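Local coordinates for protein superoxide dismutase [Ni] (Streptomyces coelicolor, PDB 1T6U) that catalyses the dismutation of superoxide to hydrogen peroxide and molecular oxygen, using a nickel ion held in each subunit of a hollow homohexamer, at residues Val21-Val24 against Gln25-Met28; Glu45-Ala48 against Glu49-Lys52; Gly97-Ala100 against Leu101-Ala105. The protein carries 1 engineered substitution. All coordinates share one frame; numbering follows the deposited sequence.

Contact 1: Val21-Val24 against Gln25-Met28; sequences VKAV and QEKM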
# COMPACT_ATOMS: atom_id res chain seq x y z
N VAL A 21 -18.20 6.71 0.31
CA VAL A 21 -18.33 7.11 -1.07
C VAL A 21 -19.56 8.00 -1.27
O VAL A 21 -19.48 9.08 -1.88
CB VAL A 21 -18.35 5.88 -1.97
CG1 VAL A 21 -18.73 6.18 -3.40
CG2 VAL A 21 -16.99 5.20 -2.03
N LYS A 22 -20.72 7.56 -0.79
CA LYS A 22 -21.93 8.34 -0.96
C LYS A 22 -21.84 9.71 -0.30
O LYS A 22 -22.27 10.73 -0.83
CB LYS A 22 -23.14 7.60 -0.38
CG LYS A 22 -24.44 8.33 -0.67
CD LYS A 22 -25.68 7.63 -0.10
CE LYS A 22 -26.87 8.52 -0.40
NZ LYS A 22 -28.11 8.22 0.37
N ALA A 23 -21.26 9.70 0.89
CA ALA A 23 -21.06 10.95 1.63
C ALA A 23 -20.17 11.92 0.85
O ALA A 23 -20.46 13.12 0.80
CB ALA A 23 -20.50 10.71 3.01
N VAL A 24 -19.10 11.43 0.28
CA VAL A 24 -18.23 12.24 -0.56
C VAL A 24 -18.99 12.81 -1.75
O VAL A 24 -18.88 14.01 -2.05
CB VAL A 24 -16.98 11.45 -0.99
CG1 VAL A 24 -16.16 12.24 -2.00
CG2 VAL A 24 -16.11 11.15 0.23
N GLN A 25 -19.78 11.99 -2.42
CA GLN A 25 -20.59 12.47 -3.53
C GLN A 25 -21.53 13.59 -3.06
O GLN A 25 -21.62 14.61 -3.75
CB GLN A 25 -21.37 11.32 -4.18
CG GLN A 25 -20.47 10.28 -4.81
CD GLN A 25 -21.17 9.02 -5.26
OE1 GLN A 25 -22.05 8.50 -4.55
NE2 GLN A 25 -20.75 8.49 -6.41
N GLU A 26 -22.21 13.43 -1.92
CA GLU A 26 -23.08 14.50 -1.43
C GLU A 26 -22.31 15.80 -1.21
O GLU A 26 -22.71 16.93 -1.56
CB GLU A 26 -23.79 14.03 -0.16
CG GLU A 26 -24.74 12.88 -0.34
CD GLU A 26 -25.15 12.13 0.90
OE1 GLU A 26 -26.18 11.43 0.90
OE2 GLU A 26 -24.47 12.18 1.94
N LYS A 27 -21.13 15.67 -0.60
CA LYS A 27 -20.34 16.87 -0.33
C LYS A 27 -19.84 17.55 -1.58
O LYS A 27 -19.68 18.76 -1.62
CB LYS A 27 -19.14 16.48 0.56
CG LYS A 27 -19.62 16.11 1.96
CD LYS A 27 -18.55 15.71 2.91
CE LYS A 27 -19.02 15.59 4.34
NZ LYS A 27 -19.83 16.70 4.90
N MET A 28 -19.58 16.80 -2.62
CA MET A 28 -19.17 17.38 -3.89
C MET A 28 -20.24 18.30 -4.41
O MET A 28 -19.95 19.25 -5.09
CB MET A 28 -18.81 16.30 -4.93
CG MET A 28 -17.59 15.49 -4.52
SD MET A 28 -17.06 14.25 -5.71
CE MET A 28 -16.12 15.28 -6.85
O HOH W 1 -27.43 9.26 3.27
O HOH W 2 -22.46 14.13 3.29
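One continuous run of alpha helix, part of helix 12-30 in the subunit's four-helix bundle, brings Lys22 across Glu26 and Val21 alongside Gln25, each pair one turn apart. Four i-to-i+4 backbone bonds define it: Gln25 to Val21, Glu26 to Lys22, Lys27 to Ala23 and Met28 to Val24, with N-H...O angles between 150° and 166°. Lys22, with CG anti to its backbone N (chi1 -174°) and extended beyond, crosses the Glu26 side chain obliquely. Its methylene CE comes closer than the ammonium does: Lys22 CE lies 3.3 Å from Glu26 OE1, while the salt bridge from Lys22 NZ to Glu26 OE1 is long, at 3.8 Å. A water spans the same pair, accepting from Lys22 NZ at 3.2 Å and donating weakly to Glu26 OE1. The stronger partner of that ammonium is the amide oxygen of Gln98. A second water donates to Glu26 OE2 at 3.1 Å.

On the buried side, Gln25 lies beside Val21, pointing the same way, its CD 4.2 Å from Val21 CG1. Its NE2 donates to Thr96 OG1 in the first turn of helix 94-115 and to the carbonyl of Ser91 just before that helix. Val24 and Met28 face helix 34-62, both resting on Ala40, while Ala23 also packs on Cys6, a nickel ligand, and Val24 on Leu4, both of a neighbouring subunit. Within the turn, Met28 SD stands 4.3 Å from Val24 CG1.

Contact 2: Glu45-Ala48 against Glu49-Lys52; sequences EQRA and ELAK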
# COMPACT_ATOMS: atom_id res chain seq x y z
N GLU A 45 -12.22 7.69 -4.99
CA GLU A 45 -11.64 6.57 -5.74
C GLU A 45 -11.03 5.53 -4.82
O GLU A 45 -11.20 4.31 -5.00
CB GLU A 45 -10.60 7.11 -6.73
CG GLU A 45 -10.24 6.22 -7.91
CD GLU A 45 -11.28 6.22 -9.01
OE1 GLU A 45 -12.21 7.04 -9.01
OE2 GLU A 45 -11.17 5.37 -9.93
N GLN A 46 -10.34 5.99 -3.78
CA GLN A 46 -9.72 5.10 -2.81
C GLN A 46 -10.73 4.32 -2.00
O GLN A 46 -10.57 3.11 -1.81
CB GLN A 46 -8.84 5.94 -1.86
CG GLN A 46 -7.62 6.56 -2.49
CD GLN A 46 -6.91 7.63 -1.71
OE1 GLN A 46 -7.45 8.26 -0.80
NE2 GLN A 46 -5.67 7.98 -2.01
N ARG A 47 -11.76 4.99 -1.49
CA ARG A 47 -12.69 4.26 -0.64
C ARG A 47 -13.50 3.25 -1.44
O ARG A 47 -13.77 2.16 -0.96
CB ARG A 47 -13.58 5.24 0.14
CG ARG A 47 -12.91 6.35 0.87
CD ARG A 47 -11.57 6.08 1.49
NE ARG A 47 -11.58 5.15 2.61
CZ ARG A 47 -10.59 4.99 3.47
NH1 ARG A 47 -9.47 5.69 3.40
NH2 ARG A 47 -10.70 4.11 4.47
N ALA A 48 -13.84 3.63 -2.68
CA ALA A 48 -14.59 2.73 -3.56
C ALA A 48 -13.75 1.48 -3.84
O ALA A 48 -14.27 0.36 -3.85
CB ALA A 48 -14.98 3.43 -4.83
N GLU A 49 -12.46 1.66 -4.10
CA GLU A 49 -11.58 0.52 -4.30
C GLU A 49 -11.52 -0.40 -3.09
O GLU A 49 -11.55 -1.62 -3.26
CB GLU A 49 -10.16 1.02 -4.65
CG GLU A 49 -9.15 -0.09 -4.91
CD GLU A 49 -9.39 -0.89 -6.17
OE1 GLU A 49 -10.35 -0.68 -6.95
OE2 GLU A 49 -8.53 -1.79 -6.39
N LEU A 50 -11.47 0.17 -1.90
CA LEU A 50 -11.48 -0.63 -0.68
C LEU A 50 -12.80 -1.41 -0.57
O LEU A 50 -12.83 -2.60 -0.21
CB LEU A 50 -11.30 0.26 0.53
CG LEU A 50 -9.91 0.77 0.80
CD1 LEU A 50 -9.91 1.83 1.88
CD2 LEU A 50 -8.99 -0.40 1.19
N ALA A 51 -13.91 -0.76 -0.89
CA ALA A 51 -15.22 -1.43 -0.87
C ALA A 51 -15.23 -2.61 -1.83
O ALA A 51 -15.75 -3.68 -1.51
CB ALA A 51 -16.34 -0.46 -1.19
N LYS A 52 -14.64 -2.45 -3.02
CA LYS A 52 -14.56 -3.56 -3.96
C LYS A 52 -13.76 -4.73 -3.39
O LYS A 52 -14.17 -5.90 -3.52
CB LYS A 52 -13.95 -3.09 -5.27
CG LYS A 52 -14.86 -2.21 -6.12
CD LYS A 52 -14.20 -1.79 -7.44
CE LYS A 52 -14.38 -2.81 -8.53
NZ LYS A 52 -13.50 -2.51 -9.70
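This is an intrahelical contact halfway along helix 34-62, where the side chains of Arg47 and Leu50 lie side by side, three residues apart. Leu50 CD1 sits 3.4 Å above one face of the Arg47 guanidinium, displaced toward its rim, and its shortest approach is 3.5 Å to Arg47 NH2. Bends at chi2 (-35°) and chi3 (-67°) fold the arginine over the leucine methyl. The salt bridge from Arg47 NE to Glu17 of helix 12-30 helps set how the group is turned, with the methyl against one face. His1 of a neighbouring subunit also packs on the arginine. With the guanidinium cut back to an alanine, Glu17 would probably lose this cationic mate and Leu50 CD1 the flat group it rests on.

The backbone beneath is regular: Glu49 N bonds to Glu45 O at 3.1 Å and Ala51 N to Arg47 O at 2.9 Å, with matching bonds from Leu50 to Gln46 and Lys52 to Ala48. The acidic ends of Glu45 and Glu49 stay apart, Glu45 OE2 lying 6.8 Å from Glu49 OE1. Glu45 is bridged to Arg39 of a neighbouring subunit, and Glu49 to Lys89. Small Ala48 meets Val21 and Met85, close helix packing typical of a four-helix bundle.

Contact 3: Gly97-Ala100 against Leu101-Ala105; sequences GQKA and LDYIA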
# COMPACT_ATOMS: atom_id res chain seq x y z
N GLY A 97 -23.65 6.04 -5.41
CA GLY A 97 -23.23 5.43 -4.15
C GLY A 97 -24.38 4.69 -3.48
O GLY A 97 -24.14 3.64 -2.87
N GLN A 98 -25.59 5.22 -3.56
CA GLN A 98 -26.69 4.53 -2.89
C GLN A 98 -27.01 3.20 -3.55
O GLN A 98 -27.36 2.20 -2.92
CB GLN A 98 -27.91 5.45 -2.89
CG GLN A 98 -29.10 4.79 -2.19
CD GLN A 98 -28.79 4.51 -0.74
OE1 GLN A 98 -28.34 5.45 -0.05
NE2 GLN A 98 -29.02 3.29 -0.26
N LYS A 99 -26.91 3.14 -4.88
CA LYS A 99 -27.10 1.89 -5.63
C LYS A 99 -26.07 0.85 -5.18
O LYS A 99 -26.44 -0.32 -4.93
CB LYS A 99 -27.03 2.06 -7.15
CG LYS A 99 -27.52 0.78 -7.84
CD LYS A 99 -27.53 0.94 -9.33
CE LYS A 99 -28.15 -0.24 -10.07
NZ LYS A 99 -27.87 -0.28 -11.54
N ALA A 100 -24.80 1.22 -5.04
CA ALA A 100 -23.86 0.28 -4.43
C ALA A 100 -24.25 -0.15 -3.03
O ALA A 100 -24.11 -1.34 -2.69
CB ALA A 100 -22.47 0.93 -4.50
N LEU A 101 -24.72 0.75 -2.19
CA LEU A 101 -25.21 0.37 -0.85
C LEU A 101 -26.37 -0.59 -0.89
O LEU A 101 -26.47 -1.53 -0.06
CB LEU A 101 -25.61 1.63 -0.06
CG LEU A 101 -24.40 2.42 0.49
CD1 LEU A 101 -24.83 3.83 0.85
CD2 LEU A 101 -23.74 1.71 1.66
N ASP A 102 -27.26 -0.39 -1.87
CA ASP A 102 -28.41 -1.30 -1.91
C ASP A 102 -27.98 -2.69 -2.33
O ASP A 102 -28.53 -3.65 -1.80
CB ASP A 102 -29.42 -0.75 -2.89
CG ASP A 102 -30.09 0.55 -2.51
OD1 ASP A 102 -30.66 1.20 -3.42
OD2 ASP A 102 -30.07 0.92 -1.34
N TYR A 103 -27.01 -2.77 -3.25
CA TYR A 103 -26.46 -4.08 -3.58
C TYR A 103 -25.72 -4.68 -2.39
O TYR A 103 -25.90 -5.88 -2.07
CB TYR A 103 -25.50 -4.02 -4.75
CG TYR A 103 -26.12 -3.98 -6.11
CD1 TYR A 103 -25.86 -2.94 -6.99
CD2 TYR A 103 -26.96 -5.02 -6.52
CE1 TYR A 103 -26.41 -2.90 -8.25
CE2 TYR A 103 -27.51 -4.95 -7.78
CZ TYR A 103 -27.25 -3.90 -8.65
OH TYR A 103 -27.85 -3.93 -9.91
N ILE A 104 -24.90 -3.92 -1.69
CA ILE A 104 -24.26 -4.47 -0.49
C ILE A 104 -25.29 -4.97 0.51
O ILE A 104 -25.08 -5.98 1.20
CB ILE A 104 -23.31 -3.42 0.14
CG1 ILE A 104 -22.12 -3.16 -0.78
CG2 ILE A 104 -22.88 -3.84 1.53
CD1 ILE A 104 -21.34 -1.88 -0.50
N ALA A 105 -26.42 -4.25 0.62
CA ALA A 105 -27.48 -4.66 1.54
C ALA A 105 -28.08 -6.01 1.21
O ALA A 105 -28.43 -6.81 2.10
CB ALA A 105 -28.56 -3.57 1.60
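The polar link between side chains here is a single hydrogen bond, from Gln98 NE2 to Asp102 OD2 at 2.8 Å with an N-H...O angle of 157°. The acceptor lies in the amide plane of Gln98, yet the donor reaches the carboxylate from above, 42° out of its plane. A bend at chi2 (62°) turns the glutamine amide toward Asp102, while its OE1 has a second partner in Lys22 of helix 12-30. The glutamine thus joins a cation to an anion.

In van der Waals contact, the methylenes of Lys99 run beside the Tyr103 ring in the same direction, with Lys99 CE 3.7 Å from Tyr103 CE1. The ring rests against Leu77, Thr81 and Ala84 of helix 74-89.

Backbone bonds complete the account: Leu101 N to Gly97 O at 3.0 Å, Asp102 N to Gln98 O at 2.8 Å, and the same step from Tyr103 to Lys99 and from Ile104 to Ala100. With Leu101 and Ile104 on Ala18 and Ala100 on Met85, helix 94-115 packs against two partner helices, the arrangement of a four-helix bundle.

The three contacts lie on three helices of one bundle, their centres 13 to 14 Å apart. Contact 1 touches both others: Val21 CG2 packs 3.6 Å from Ala48 N of contact 2, and Lys22 NZ lies 2.8 Å from Gln98 OE1 of contact 3, a probable hydrogen bond. Apolar packing also joins Lys22 CD to Leu101 CD1. Contacts 2 and 3 do not touch; their nearest atoms are about 5 Å apart. Contacts 1 and 2 are near nickel and contact 3 is not. The side chains of Val24 and Arg47 each come within about 6 Å of a bound nickel ion, with residues of a neighbouring subunit's amino-terminal segment packing on both, whereas Leu101 is about 14 Å from a nickel.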